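PDB 3WQC: D-threo-3-hydroxyaspartate dehydratase, which breaks down D-threo-3-hydroxyaspartate to oxaloacetate and ammonium with the help of pyridoxal 5'-phosphate and a divalent metal ion. Local coordinates for residues 54-64 / 244-252; 89-97 / 112-120. One frame throughout, in Å; residues are numbered along the deposited sequence.

Interaction 1: 54-64 / 244-252; sequences TSKSVPVAAAQ and RAGVYVFFD. With PLP (pyridoxal-5'-phosphate), chain J.
The T54 methyl group overlaps the F250 ring obliquely, CG2 lying 3.9 Å from CD2, while also resting against V249 CG1. The contact belongs to the alanine racemase-like TIM barrel of a fold-type III PLP enzyme: helix 58-66 and the residues leading into it pack on the loop that follows strand 242-243 and holds the cofactor phosphate. With chi1 at -71°, T54 OG1 stands beside its own backbone N and leaves CG2 anti to that N, so one branch faces the G246-V247 peptide and the other the apolar side chains. OG1 approaches V247 N to 3.3 Å, but at an angle too poor for a hydrogen bond. S55 CB meets the far end of the F250 ring obliquely, and V60 CG2 reaches the same ring at its edge. The other V60 branch, CG1, touches V249 CG2 at 3.7 Å. One turn further on, the extended Q64 side chain brings OE1 to 3.0 Å from Y248 OH, with amide and ring planes 46° apart. Outside the pair, Y372 meets F250 edge-to-face.

Two successive backbone N-H groups of the loop are turned to the cofactor phosphate. G246 N gives PLP O1P a short, nearly straight bond (2.6 Å, 172°), and V247 N donates to O3P at 3.2 Å. At the other end of PLP, the R244 guanidinium presents its edge to the pyridine nitrogen, consistent with an unprotonated N1, as in alanine racemase. S224 and T181 help to position this arginine. Its NH2 donates to N1 at 2.9 Å, with a weaker second bond from NE.

Interaction 2: 89-97 / 112-120; sequences TDILYAVSM and GCDLKLIVD
The Y93 ring is met near its plane, at the edge, by L117 CD2, which lies 4.0 Å from Y93 CD2; M97 SD also sits at the edge, and V95 O lies above one face, toward the rim. The D90 carboxylate is approached from above its plane, K116 NZ standing 2.8 Å from OD1 in a salt bridge. Bends at chi2 and chi3 (68° and 76°) curl the lysine back, so NZ also donates to D114 O at 2.9 Å and, weakly, to D114 OD2. This ammonium probably eases the repulsion between the two aspartates, while R49 gives D90 OD1 a second cationic partner.

Strands 90-93 and 114-119 are neighbouring parallel strands of the barrel, joined through helix 102-110 as a beta-alpha-beta unit. K116 bonds through both backbone atoms, its N donating to I91 O and its O accepting from Y93 N (2.9 Å). On the face opposite K116, I91 CD1 packs on C113 SG at 3.7 Å. Beyond Y93 an inverse gamma turn centred on A94 breaks the pairing, and a water takes over, accepting from I118 N and donating to Y93 O and V95 O. Direct bonding resumes where M97 N reaches I118 O at 2.9 Å.

Both interactions belong to the same barrel and meet the cofactor from different parts of it, their centres about 18 Å apart. They touch directly where R244 CD of interaction 1 packs on L92 CD2 of interaction 2 at 3.6 Å, so a side chain of strand 90-93 packs against the arginine that faces the pyridine nitrogen. Residues 244-252 supply backbone donors to the phosphate and the arginine at the ring nitrogen, whereas A94, which follows Y93, brings its side chain to about 4 Å from PLP. T54 directly follows K53, the inferred site of cofactor attachment, though no link is present here. The V247 side chain lies about 5 Å from a bound magnesium ion.

Interaction 1: 54-64 / 244-252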
ATOM      1  N   THR B  54      -9.485  -8.810   3.844  1.00 11.53           N
ATOM      2  CA  THR B  54      -9.170  -7.704   4.769  1.00 11.57           C
ATOM      3  C   THR B  54      -7.916  -8.140   5.590  1.00 11.05           C
ATOM      4  O   THR B  54      -7.066  -7.215   5.833  1.00 13.55           O
ATOM      5  CB  THR B  54     -10.349  -7.533   5.745  1.00 12.85           C
ATOM      6  OG1 THR B  54     -11.426  -6.982   4.941  1.00 15.62           O
ATOM      7  CG2 THR B  54     -10.029  -6.556   6.871  1.00 15.45           C
ATOM      8  N   SER B  55      -7.784  -9.406   6.047  1.00 11.92           N
ATOM      9  CA  SER B  55      -6.653  -9.742   6.938  1.00 11.20           C
ATOM     10  C   SER B  55      -5.670 -10.642   6.272  1.00 11.44           C
ATOM     11  O   SER B  55      -4.472 -10.621   6.603  1.00 12.51           O
ATOM     12  CB  SER B  55      -7.194 -10.506   8.207  1.00 13.90           C
ATOM     13  OG  SER B  55      -7.572 -11.864   7.885  1.00 16.36           O
ATOM     14  N   LYS B  56      -6.134 -11.510   5.342  1.00 12.18           N
ATOM     15  CA  LYS B  56      -5.297 -12.571   4.742  1.00 11.93           C
ATOM     16  C   LYS B  56      -4.404 -13.267   5.821  1.00 12.61           C
ATOM     17  O   LYS B  56      -3.265 -13.678   5.533  1.00 12.36           O
ATOM     18  CB  LYS B  56      -4.388 -12.057   3.573  1.00 11.84           C
ATOM     19  CG  LYS B  56      -5.238 -11.332   2.533  1.00 12.36           C
ATOM     20  CD  LYS B  56      -4.352 -11.050   1.294  1.00 12.82           C
ATOM     21  CE  LYS B  56      -5.145 -10.189   0.336  1.00 12.89           C
ATOM     22  NZ  LYS B  56      -4.294  -9.950  -0.868  1.00 12.64           N
ATOM     23  N   SER B  57      -5.044 -13.575   6.983  1.00 12.94           N
ATOM     24  CA  SER B  57      -4.279 -14.120   8.077  1.00 13.46           C
ATOM     25  C   SER B  57      -4.993 -15.373   8.603  1.00 12.90           C
ATOM     26  O   SER B  57      -6.144 -15.289   8.972  1.00 14.77           O
ATOM     27  CB  SER B  57      -4.116 -13.043   9.151  1.00 14.71           C
ATOM     28  OG  SER B  57      -3.260 -13.577  10.216  1.00 15.60           O
ATOM     29  N   VAL B  58      -4.270 -16.489   8.647  1.00 13.36           N
ATOM     30  CA  VAL B  58      -4.839 -17.790   9.077  1.00 14.20           C
ATOM     31  C   VAL B  58      -5.489 -17.699  10.467  1.00 15.38           C
ATOM     32  O   VAL B  58      -6.660 -18.101  10.638  1.00 16.98           O
ATOM     33  CB  VAL B  58      -3.816 -18.913   8.938  1.00 14.77           C
ATOM     34  CG1 VAL B  58      -4.249 -20.191   9.632  1.00 19.90           C
ATOM     35  CG2 VAL B  58      -3.566 -19.163   7.446  1.00 15.98           C
ATOM     36  N   PRO B  59      -4.791 -17.127  11.469  1.00 15.32           N
ATOM     37  CA  PRO B  59      -5.422 -17.105  12.811  1.00 14.47           C
ATOM     38  C   PRO B  59      -6.641 -16.203  12.896  1.00 14.81           C
ATOM     39  O   PRO B  59      -7.537 -16.435  13.706  1.00 17.53           O
ATOM     40  CB  PRO B  59      -4.314 -16.576  13.781  1.00 16.43           C
ATOM     41  CG  PRO B  59      -3.230 -16.021  12.890  1.00 19.24           C
ATOM     42  CD  PRO B  59      -3.349 -16.735  11.536  1.00 15.96           C
ATOM     43  N   VAL B  60      -6.702 -15.170  12.045  1.00 15.92           N
ATOM     44  CA  VAL B  60      -7.903 -14.305  12.069  1.00 14.84           C
ATOM     45  C   VAL B  60      -9.067 -15.088  11.455  1.00 15.42           C
ATOM     46  O   VAL B  60     -10.176 -15.169  12.091  1.00 16.24           O
ATOM     47  CB  VAL B  60      -7.727 -13.019  11.268  1.00 14.15           C
ATOM     48  CG1 VAL B  60      -9.035 -12.177  11.166  1.00 15.23           C
ATOM     49  CG2 VAL B  60      -6.591 -12.155  11.901  1.00 16.14           C
ATOM     50  N   ALA B  61      -8.874 -15.767  10.330  1.00 14.87           N
ATOM     51  CA  ALA B  61      -9.932 -16.576   9.738  1.00 15.99           C
ATOM     52  C   ALA B  61     -10.284 -17.735  10.676  1.00 16.28           C
ATOM     53  O   ALA B  61     -11.462 -18.166  10.701  1.00 17.87           O
ATOM     54  CB  ALA B  61      -9.442 -17.140   8.393  1.00 17.19           C
ATOM     55  N   ALA B  62      -9.302 -18.265  11.435  1.00 16.29           N
ATOM     56  CA  ALA B  62      -9.630 -19.351  12.371  1.00 17.99           C
ATOM     57  C   ALA B  62     -10.610 -18.864  13.413  1.00 19.22           C
ATOM     58  O   ALA B  62     -11.519 -19.572  13.839  1.00 19.79           O
ATOM     59  CB  ALA B  62      -8.366 -19.916  13.069  1.00 20.31           C
ATOM     60  N   ALA B  63     -10.448 -17.648  13.907  1.00 17.93           N
ATOM     61  CA  ALA B  63     -11.380 -17.065  14.875  1.00 18.86           C
ATOM     62  C   ALA B  63     -12.756 -16.895  14.265  1.00 19.21           C
ATOM     63  O   ALA B  63     -13.794 -17.120  14.913  1.00 19.27           O
ATOM     64  CB  ALA B  63     -10.882 -15.723  15.435  1.00 18.15           C
ATOM     65  N   GLN B  64     -12.817 -16.426  13.037  1.00 16.94           N
ATOM     66  CA  GLN B  64     -14.126 -16.325  12.310  1.00 17.52           C
ATOM     67  C   GLN B  64     -14.780 -17.717  12.172  1.00 16.38           C
ATOM     68  O   GLN B  64     -16.000 -17.835  12.429  1.00 18.97           O
ATOM     69  CB  GLN B  64     -13.900 -15.693  10.941  1.00 17.40           C
ATOM     70  CG  GLN B  64     -13.507 -14.170  11.127  1.00 17.39           C
ATOM     71  CD  GLN B  64     -13.038 -13.506   9.855  1.00 14.64           C
ATOM     72  OE1 GLN B  64     -13.709 -12.512   9.368  1.00 17.54           O
ATOM     73  NE2 GLN B  64     -11.922 -13.951   9.336  1.00 14.44           N
ATOM     74  N   ARG B 244     -21.608 -12.382   2.610  1.00 13.02           N
ATOM     75  CA  ARG B 244     -20.151 -12.216   2.621  1.00 12.05           C
ATOM     76  C   ARG B 244     -19.854 -10.815   3.213  1.00 14.79           C
ATOM     77  O   ARG B 244     -20.397  -9.791   2.762  1.00 16.64           O
ATOM     78  CB  ARG B 244     -19.624 -12.228   1.142  1.00 12.87           C
ATOM     79  CG  ARG B 244     -20.071 -13.545   0.455  1.00 13.48           C
ATOM     80  CD  ARG B 244     -19.423 -13.671  -0.960  1.00 12.39           C
ATOM     81  NE  ARG B 244     -19.425 -12.360  -1.648  1.00 11.33           N
ATOM     82  CZ  ARG B 244     -20.519 -11.714  -2.095  1.00 12.15           C
ATOM     83  NH1 ARG B 244     -21.696 -12.371  -2.201  1.00 13.00           N
ATOM     84  NH2 ARG B 244     -20.453 -10.434  -2.468  1.00 13.93           N
ATOM     85  N   ALA B 245     -18.946 -10.783   4.165  1.00 14.50           N
ATOM     86  CA  ALA B 245     -18.509  -9.466   4.731  1.00 13.69           C
ATOM     87  C   ALA B 245     -17.089  -9.719   5.221  1.00 13.43           C
ATOM     88  O   ALA B 245     -16.732 -10.853   5.589  1.00 13.37           O
ATOM     89  CB  ALA B 245     -19.359  -9.090   5.962  1.00 15.32           C
ATOM     90  N   GLY B 246     -16.272  -8.688   5.097  1.00 13.78           N
ATOM     91  CA  GLY B 246     -14.827  -8.868   5.464  1.00 15.44           C
ATOM     92  C   GLY B 246     -14.322  -7.774   6.389  1.00 12.88           C
ATOM     93  O   GLY B 246     -13.643  -8.115   7.378  1.00 14.50           O
ATOM     94  N   VAL B 247     -14.511  -6.493   6.064  1.00 12.25           N
ATOM     95  CA  VAL B 247     -13.778  -5.427   6.806  1.00 12.46           C
ATOM     96  C   VAL B 247     -14.289  -5.396   8.233  1.00 13.81           C
ATOM     97  O   VAL B 247     -13.542  -4.929   9.114  1.00 14.36           O
ATOM     98  CB  VAL B 247     -13.881  -4.051   6.133  1.00 13.20           C
ATOM     99  CG1 VAL B 247     -15.320  -3.453   6.199  1.00 14.94           C
ATOM    100  CG2 VAL B 247     -12.802  -3.119   6.694  1.00 15.31           C
ATOM    101  N   TYR B 248     -15.514  -5.847   8.494  1.00 13.76           N
ATOM    102  CA  TYR B 248     -16.080  -5.824   9.863  1.00 13.73           C
ATOM    103  C   TYR B 248     -15.157  -6.464  10.897  1.00 13.72           C
ATOM    104  O   TYR B 248     -15.311  -6.175  12.098  1.00 17.32           O
ATOM    105  CB  TYR B 248     -17.463  -6.554   9.868  1.00 14.24           C
ATOM    106  CG  TYR B 248     -17.256  -8.055   9.936  1.00 14.88           C
ATOM    107  CD1 TYR B 248     -16.998  -8.837   8.792  1.00 13.98           C
ATOM    108  CD2 TYR B 248     -17.296  -8.747  11.187  1.00 14.61           C
ATOM    109  CE1 TYR B 248     -16.741 -10.196   8.867  1.00 16.06           C
ATOM    110  CE2 TYR B 248     -17.003 -10.080  11.262  1.00 16.59           C
ATOM    111  CZ  TYR B 248     -16.796 -10.836  10.134  1.00 12.52           C
ATOM    112  OH  TYR B 248     -16.550 -12.184  10.208  1.00 16.34           O
ATOM    113  N   VAL B 249     -14.315  -7.411  10.536  1.00 14.19           N
ATOM    114  CA  VAL B 249     -13.513  -8.108  11.504  1.00 14.92           C
ATOM    115  C   VAL B 249     -12.693  -7.098  12.316  1.00 14.12           C
ATOM    116  O   VAL B 249     -12.512  -7.289  13.578  1.00 16.07           O
ATOM    117  CB  VAL B 249     -12.663  -9.259  10.854  1.00 15.14           C
ATOM    118  CG1 VAL B 249     -11.534  -8.728   9.924  1.00 15.39           C
ATOM    119  CG2 VAL B 249     -12.047 -10.195  11.917  1.00 18.13           C
ATOM    120  N   PHE B 250     -12.214  -6.048  11.623  1.00 14.86           N
ATOM    121  CA  PHE B 250     -11.497  -4.967  12.317  1.00 13.13           C
ATOM    122  C   PHE B 250     -12.231  -3.662  12.407  1.00 15.16           C
ATOM    123  O   PHE B 250     -11.978  -2.853  13.338  1.00 17.20           O
ATOM    124  CB  PHE B 250     -10.113  -4.690  11.629  1.00 14.49           C
ATOM    125  CG  PHE B 250      -9.229  -5.928  11.542  1.00 13.86           C
ATOM    126  CD1 PHE B 250      -9.163  -6.907  12.600  1.00 14.44           C
ATOM    127  CD2 PHE B 250      -8.392  -6.081  10.434  1.00 14.74           C
ATOM    128  CE1 PHE B 250      -8.291  -8.022  12.509  1.00 15.39           C
ATOM    129  CE2 PHE B 250      -7.507  -7.172  10.369  1.00 16.18           C
ATOM    130  CZ  PHE B 250      -7.477  -8.149  11.372  1.00 14.37           C
ATOM    131  N   PHE B 251     -13.074  -3.339  11.414  1.00 15.09           N
ATOM    132  CA  PHE B 251     -13.587  -2.016  11.184  1.00 13.24           C
ATOM    133  C   PHE B 251     -12.472  -0.983  10.931  1.00 15.14           C
ATOM    134  O   PHE B 251     -11.279  -1.358  10.938  1.00 15.41           O
ATOM    135  CB  PHE B 251     -14.596  -1.516  12.299  1.00 15.72           C
ATOM    136  CG  PHE B 251     -15.896  -2.283  12.292  1.00 15.20           C
ATOM    137  CD1 PHE B 251     -16.745  -2.188  11.166  1.00 16.90           C
ATOM    138  CD2 PHE B 251     -16.295  -3.031  13.401  1.00 18.03           C
ATOM    139  CE1 PHE B 251     -18.023  -2.795  11.184  1.00 17.44           C
ATOM    140  CE2 PHE B 251     -17.565  -3.676  13.407  1.00 18.32           C
ATOM    141  CZ  PHE B 251     -18.408  -3.528  12.297  1.00 18.43           C
ATOM    142  N   ASP B 252     -12.872   0.251  10.663  1.00 15.63           N
ATOM    143  CA  ASP B 252     -11.969   1.329  10.319  1.00 13.93           C
ATOM    144  C   ASP B 252     -12.714   2.620  10.314  1.00 14.66           C
ATOM    145  O   ASP B 252     -13.938   2.642  10.668  1.00 16.29           O
ATOM    146  CB  ASP B 252     -11.208   1.030   8.999  1.00 15.97           C
ATOM    147  CG  ASP B 252     -12.155   0.874   7.798  1.00 16.19           C
ATOM    148  OD1 ASP B 252     -13.247   1.515   7.846  1.00 17.25           O
ATOM    149  OD2 ASP B 252     -11.828   0.138   6.838  1.00 14.88           O
TER
HETATM  150  N1  PLP J 402     -17.815  -9.534  -1.582  1.00 12.46           N
HETATM  151  C2  PLP J 402     -16.940  -9.159  -2.538  1.00 11.46           C
HETATM  152  C2A PLP J 402     -17.084  -9.661  -3.956  1.00 13.68           C
HETATM  153  C3  PLP J 402     -15.853  -8.281  -2.178  1.00 12.81           C
HETATM  154  O3  PLP J 402     -14.981  -7.935  -3.113  1.00 15.43           O
HETATM  155  C4  PLP J 402     -15.774  -7.827  -0.814  1.00 13.72           C
HETATM  156  C4A PLP J 402     -14.680  -6.991  -0.441  1.00 21.05           C
HETATM  157  C5  PLP J 402     -16.746  -8.279   0.127  1.00 12.50           C
HETATM  158  C6  PLP J 402     -17.802  -9.082  -0.325  1.00 12.80           C
HETATM  159  C5A PLP J 402     -16.710  -7.826   1.566  1.00 16.46           C
HETATM  160  O4P PLP J 402     -17.025  -6.359   1.620  1.00 15.07           O
HETATM  161  P   PLP J 402     -16.654  -5.589   2.974  1.00 13.99           P
HETATM  162  O1P PLP J 402     -17.208  -6.463   4.037  1.00 17.22           O
HETATM  163  O2P PLP J 402     -17.396  -4.305   2.841  1.00 15.05           O
HETATM  164  O3P PLP J 402     -15.189  -5.484   3.097  1.00 19.34           O

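Interaction 2: 89-97 / 112-120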
ATOM      1  N   THR B  89     -11.517 -25.769   3.168  1.00 17.72           N
ATOM      2  CA  THR B  89     -11.797 -26.404   1.884  1.00 18.26           C
ATOM      3  C   THR B  89     -12.892 -25.694   1.111  1.00 16.60           C
ATOM      4  O   THR B  89     -12.946 -25.816  -0.101  1.00 18.55           O
ATOM      5  CB  THR B  89     -12.221 -27.870   2.099  1.00 21.74           C
ATOM      6  OG1 THR B  89     -13.358 -27.927   2.935  1.00 24.88           O
ATOM      7  CG2 THR B  89     -11.103 -28.665   2.777  1.00 23.83           C
ATOM      8  N   ASP B  90     -13.751 -24.922   1.784  1.00 14.06           N
ATOM      9  CA  ASP B  90     -14.914 -24.283   1.106  1.00 13.45           C
ATOM     10  C   ASP B  90     -14.558 -22.840   0.794  1.00 13.78           C
ATOM     11  O   ASP B  90     -14.626 -21.921   1.649  1.00 14.77           O
ATOM     12  CB  ASP B  90     -16.070 -24.379   2.086  1.00 16.05           C
ATOM     13  CG  ASP B  90     -17.357 -23.734   1.597  1.00 17.22           C
ATOM     14  OD1 ASP B  90     -17.375 -23.105   0.453  1.00 17.23           O
ATOM     15  OD2 ASP B  90     -18.398 -23.700   2.374  1.00 24.39           O
ATOM     16  N   ILE B  91     -14.098 -22.622  -0.456  1.00 12.55           N
ATOM     17  CA  ILE B  91     -13.482 -21.304  -0.790  1.00 11.80           C
ATOM     18  C   ILE B  91     -14.132 -20.772  -2.065  1.00 12.03           C
ATOM     19  O   ILE B  91     -14.196 -21.473  -3.112  1.00 12.64           O
ATOM     20  CB  ILE B  91     -11.957 -21.475  -1.046  1.00  9.96           C
ATOM     21  CG1 ILE B  91     -11.259 -21.996   0.217  1.00 13.74           C
ATOM     22  CG2 ILE B  91     -11.329 -20.102  -1.478  1.00 12.03           C
ATOM     23  CD1 ILE B  91      -9.730 -22.092   0.108  1.00 14.26           C
ATOM     24  N   LEU B  92     -14.596 -19.537  -1.987  1.00 11.26           N
ATOM     25  CA  LEU B  92     -15.162 -18.824  -3.169  1.00 10.52           C
ATOM     26  C   LEU B  92     -14.182 -17.775  -3.625  1.00 11.10           C
ATOM     27  O   LEU B  92     -13.847 -16.867  -2.820  1.00 11.26           O
ATOM     28  CB  LEU B  92     -16.463 -18.122  -2.702  1.00 11.36           C
ATOM     29  CG  LEU B  92     -17.118 -17.143  -3.707  1.00 11.19           C
ATOM     30  CD1 LEU B  92     -17.609 -17.910  -4.966  1.00 12.64           C
ATOM     31  CD2 LEU B  92     -18.263 -16.365  -2.997  1.00 12.94           C
ATOM     32  N   TYR B  93     -13.735 -17.858  -4.873  1.00 10.45           N
ATOM     33  CA  TYR B  93     -12.827 -16.865  -5.430  1.00  8.99           C
ATOM     34  C   TYR B  93     -13.671 -15.822  -6.143  1.00  9.94           C
ATOM     35  O   TYR B  93     -14.182 -16.036  -7.263  1.00 10.42           O
ATOM     36  CB  TYR B  93     -11.837 -17.548  -6.375  1.00  9.32           C
ATOM     37  CG  TYR B  93     -10.994 -16.560  -7.146  1.00  9.50           C
ATOM     38  CD1 TYR B  93     -10.488 -15.354  -6.606  1.00 10.23           C
ATOM     39  CD2 TYR B  93     -10.710 -16.866  -8.498  1.00 10.53           C
ATOM     40  CE1 TYR B  93      -9.701 -14.467  -7.409  1.00 10.07           C
ATOM     41  CE2 TYR B  93      -9.901 -16.025  -9.277  1.00  9.88           C
ATOM     42  CZ  TYR B  93      -9.414 -14.837  -8.733  1.00  9.21           C
ATOM     43  OH  TYR B  93      -8.666 -13.970  -9.498  1.00 10.91           O
ATOM     44  N   ALA B  94     -13.940 -14.688  -5.446  1.00  9.23           N
ATOM     45  CA  ALA B  94     -15.005 -13.742  -5.876  1.00  9.91           C
ATOM     46  C   ALA B  94     -14.407 -12.605  -6.715  1.00 10.68           C
ATOM     47  O   ALA B  94     -14.668 -11.408  -6.442  1.00 11.08           O
ATOM     48  CB  ALA B  94     -15.804 -13.220  -4.661  1.00 11.61           C
ATOM     49  N   VAL B  95     -13.671 -12.972  -7.760  1.00 10.29           N
ATOM     50  CA  VAL B  95     -13.213 -11.980  -8.762  1.00 10.28           C
ATOM     51  C   VAL B  95     -13.457 -12.689 -10.118  1.00  9.89           C
ATOM     52  O   VAL B  95     -13.078 -13.840 -10.256  1.00 10.68           O
ATOM     53  CB  VAL B  95     -11.688 -11.646  -8.630  1.00 10.31           C
ATOM     54  CG1 VAL B  95     -11.223 -10.711  -9.737  1.00 11.43           C
ATOM     55  CG2 VAL B  95     -11.454 -10.985  -7.249  1.00 12.55           C
ATOM     56  N   SER B  96     -14.048 -11.966 -11.085  1.00  9.85           N
ATOM     57  CA  SER B  96     -14.371 -12.528 -12.419  0.50  9.56           C
ATOM     58  C   SER B  96     -13.182 -13.359 -12.901  1.00  9.42           C
ATOM     59  O   SER B  96     -12.040 -12.872 -12.992  1.00 10.11           O
ATOM     60  CB  SER B  96     -14.541 -11.352 -13.402  0.50 13.53           C
ATOM     61  OG  SER B  96     -15.527 -10.447 -13.021  0.50 15.13           O
ATOM     62  N   MET B  97     -13.422 -14.628 -13.272  1.00 10.14           N
ATOM     63  CA  MET B  97     -12.331 -15.571 -13.532  1.00 10.51           C
ATOM     64  C   MET B  97     -11.581 -15.216 -14.816  1.00 11.13           C
ATOM     65  O   MET B  97     -12.232 -15.060 -15.905  1.00 12.38           O
ATOM     66  CB  MET B  97     -12.907 -16.984 -13.629  1.00 12.04           C
ATOM     67  CG  MET B  97     -11.825 -18.025 -13.841  1.00 12.26           C
ATOM     68  SD  MET B  97     -10.645 -18.033 -12.441  1.00 12.79           S
ATOM     69  CE  MET B  97      -9.603 -19.399 -13.001  1.00 12.41           C
ATOM     70  N   GLY B 112      -8.221 -31.233  -3.607  1.00 14.95           N
ATOM     71  CA  GLY B 112      -9.261 -31.350  -2.661  1.00 15.35           C
ATOM     72  C   GLY B 112      -9.880 -30.065  -2.194  1.00 14.84           C
ATOM     73  O   GLY B 112     -10.736 -30.081  -1.284  1.00 19.69           O
ATOM     74  N   CYS B 113      -9.563 -28.955  -2.855  1.00 14.99           N
ATOM     75  CA  CYS B 113     -10.202 -27.702  -2.468  1.00 14.63           C
ATOM     76  C   CYS B 113     -11.557 -27.548  -3.212  1.00 13.65           C
ATOM     77  O   CYS B 113     -11.608 -27.692  -4.432  1.00 15.93           O
ATOM     78  CB  CYS B 113      -9.275 -26.542  -2.840  1.00 15.68           C
ATOM     79  SG  CYS B 113      -9.941 -24.903  -2.327  1.00 16.78           S
ATOM     80  N   ASP B 114     -12.622 -27.254  -2.482  1.00 13.72           N
ATOM     81  CA  ASP B 114     -13.949 -27.071  -3.107  1.00 14.02           C
ATOM     82  C   ASP B 114     -14.023 -25.626  -3.502  1.00 14.71           C
ATOM     83  O   ASP B 114     -14.721 -24.779  -2.885  1.00 15.19           O
ATOM     84  CB  ASP B 114     -15.036 -27.382  -2.135  1.00 16.18           C
ATOM     85  CG  ASP B 114     -16.376 -27.484  -2.863  1.00 25.94           C
ATOM     86  OD1 ASP B 114     -16.348 -27.970  -4.032  1.00 42.49           O
ATOM     87  OD2 ASP B 114     -17.448 -27.269  -2.267  1.00 35.53           O
ATOM     88  N   LEU B 115     -13.244 -25.310  -4.516  1.00 14.11           N
ATOM     89  CA  LEU B 115     -13.028 -23.923  -4.944  1.00 12.19           C
ATOM     90  C   LEU B 115     -14.132 -23.549  -5.954  1.00 10.90           C
ATOM     91  O   LEU B 115     -14.308 -24.260  -6.964  1.00 13.93           O
ATOM     92  CB  LEU B 115     -11.638 -23.865  -5.661  1.00 12.23           C
ATOM     93  CG  LEU B 115     -11.345 -22.486  -6.283  1.00 10.73           C
ATOM     94  CD1 LEU B 115     -11.205 -21.388  -5.177  1.00 13.49           C
ATOM     95  CD2 LEU B 115     -10.073 -22.662  -7.113  1.00 14.14           C
ATOM     96  N   LYS B 116     -14.799 -22.446  -5.704  1.00 10.64           N
ATOM     97  CA  LYS B 116     -15.868 -21.918  -6.599  1.00 10.31           C
ATOM     98  C   LYS B 116     -15.333 -20.709  -7.324  1.00 10.51           C
ATOM     99  O   LYS B 116     -14.599 -19.869  -6.734  1.00 11.35           O
ATOM    100  CB  LYS B 116     -17.098 -21.478  -5.775  1.00 12.09           C
ATOM    101  CG  LYS B 116     -17.970 -22.621  -5.296  1.00 19.24           C
ATOM    102  CD  LYS B 116     -17.510 -23.518  -4.354  1.00 27.99           C
ATOM    103  CE  LYS B 116     -17.528 -22.866  -2.962  1.00 23.36           C
ATOM    104  NZ  LYS B 116     -17.491 -24.190  -2.159  1.00 22.00           N
ATOM    105  N   LEU B 117     -15.660 -20.586  -8.603  1.00 10.57           N
ATOM    106  CA  LEU B 117     -15.240 -19.455  -9.464  1.00  8.84           C
ATOM    107  C   LEU B 117     -16.479 -18.629  -9.824  1.00  9.50           C
ATOM    108  O   LEU B 117     -17.618 -19.151  -9.690  1.00 10.50           O
ATOM    109  CB  LEU B 117     -14.595 -20.000 -10.779  1.00 10.07           C
ATOM    110  CG  LEU B 117     -13.492 -21.020 -10.534  1.00 10.45           C
ATOM    111  CD1 LEU B 117     -12.945 -21.522 -11.882  1.00 13.17           C
ATOM    112  CD2 LEU B 117     -12.316 -20.322  -9.723  1.00 11.83           C
ATOM    113  N   ILE B 118     -16.281 -17.415 -10.331  1.00  9.43           N
ATOM    114  CA  ILE B 118     -17.411 -16.574 -10.714  1.00  8.76           C
ATOM    115  C   ILE B 118     -17.155 -16.040 -12.105  1.00  9.82           C
ATOM    116  O   ILE B 118     -16.007 -15.801 -12.528  1.00 10.70           O
ATOM    117  CB  ILE B 118     -17.680 -15.433  -9.688  1.00  8.42           C
ATOM    118  CG1 ILE B 118     -16.659 -14.299  -9.778  1.00 10.54           C
ATOM    119  CG2 ILE B 118     -17.787 -16.021  -8.259  1.00 10.53           C
ATOM    120  CD1 ILE B 118     -17.061 -13.097  -8.892  1.00 10.93           C
ATOM    121  N   VAL B 119     -18.248 -15.796 -12.844  1.00  8.51           N
ATOM    122  CA  VAL B 119     -18.172 -15.168 -14.180  1.00  8.81           C
ATOM    123  C   VAL B 119     -19.336 -14.186 -14.316  1.00  8.88           C
ATOM    124  O   VAL B 119     -20.368 -14.308 -13.631  1.00 10.01           O
ATOM    125  CB  VAL B 119     -18.206 -16.175 -15.380  1.00 10.12           C
ATOM    126  CG1 VAL B 119     -17.025 -17.135 -15.270  1.00 10.68           C
ATOM    127  CG2 VAL B 119     -19.522 -16.927 -15.463  1.00 11.55           C
ATOM    128  N   ASP B 120     -19.246 -13.349 -15.350  1.00  9.49           N
ATOM    129  CA  ASP B 120     -20.347 -12.433 -15.731  1.00  8.61           C
ATOM    130  C   ASP B 120     -20.466 -12.256 -17.239  1.00  8.90           C
ATOM    131  O   ASP B 120     -21.115 -11.277 -17.681  1.00 11.43           O
ATOM    132  CB  ASP B 120     -20.269 -11.087 -15.017  1.00 10.87           C
ATOM    133  CG  ASP B 120     -19.125 -10.248 -15.455  1.00 14.54           C
ATOM    134  OD1 ASP B 120     -18.312 -10.650 -16.315  1.00 13.94           O
ATOM    135  OD2 ASP B 120     -19.010  -9.082 -14.948  1.00 18.85           O
TER
HETATM  136  O   HOH W   1     -13.585 -16.569  -9.998  1.00 10.73           O
HETATM  137  O   HOH W   2     -15.905  -8.586 -14.723  1.00 31.74           O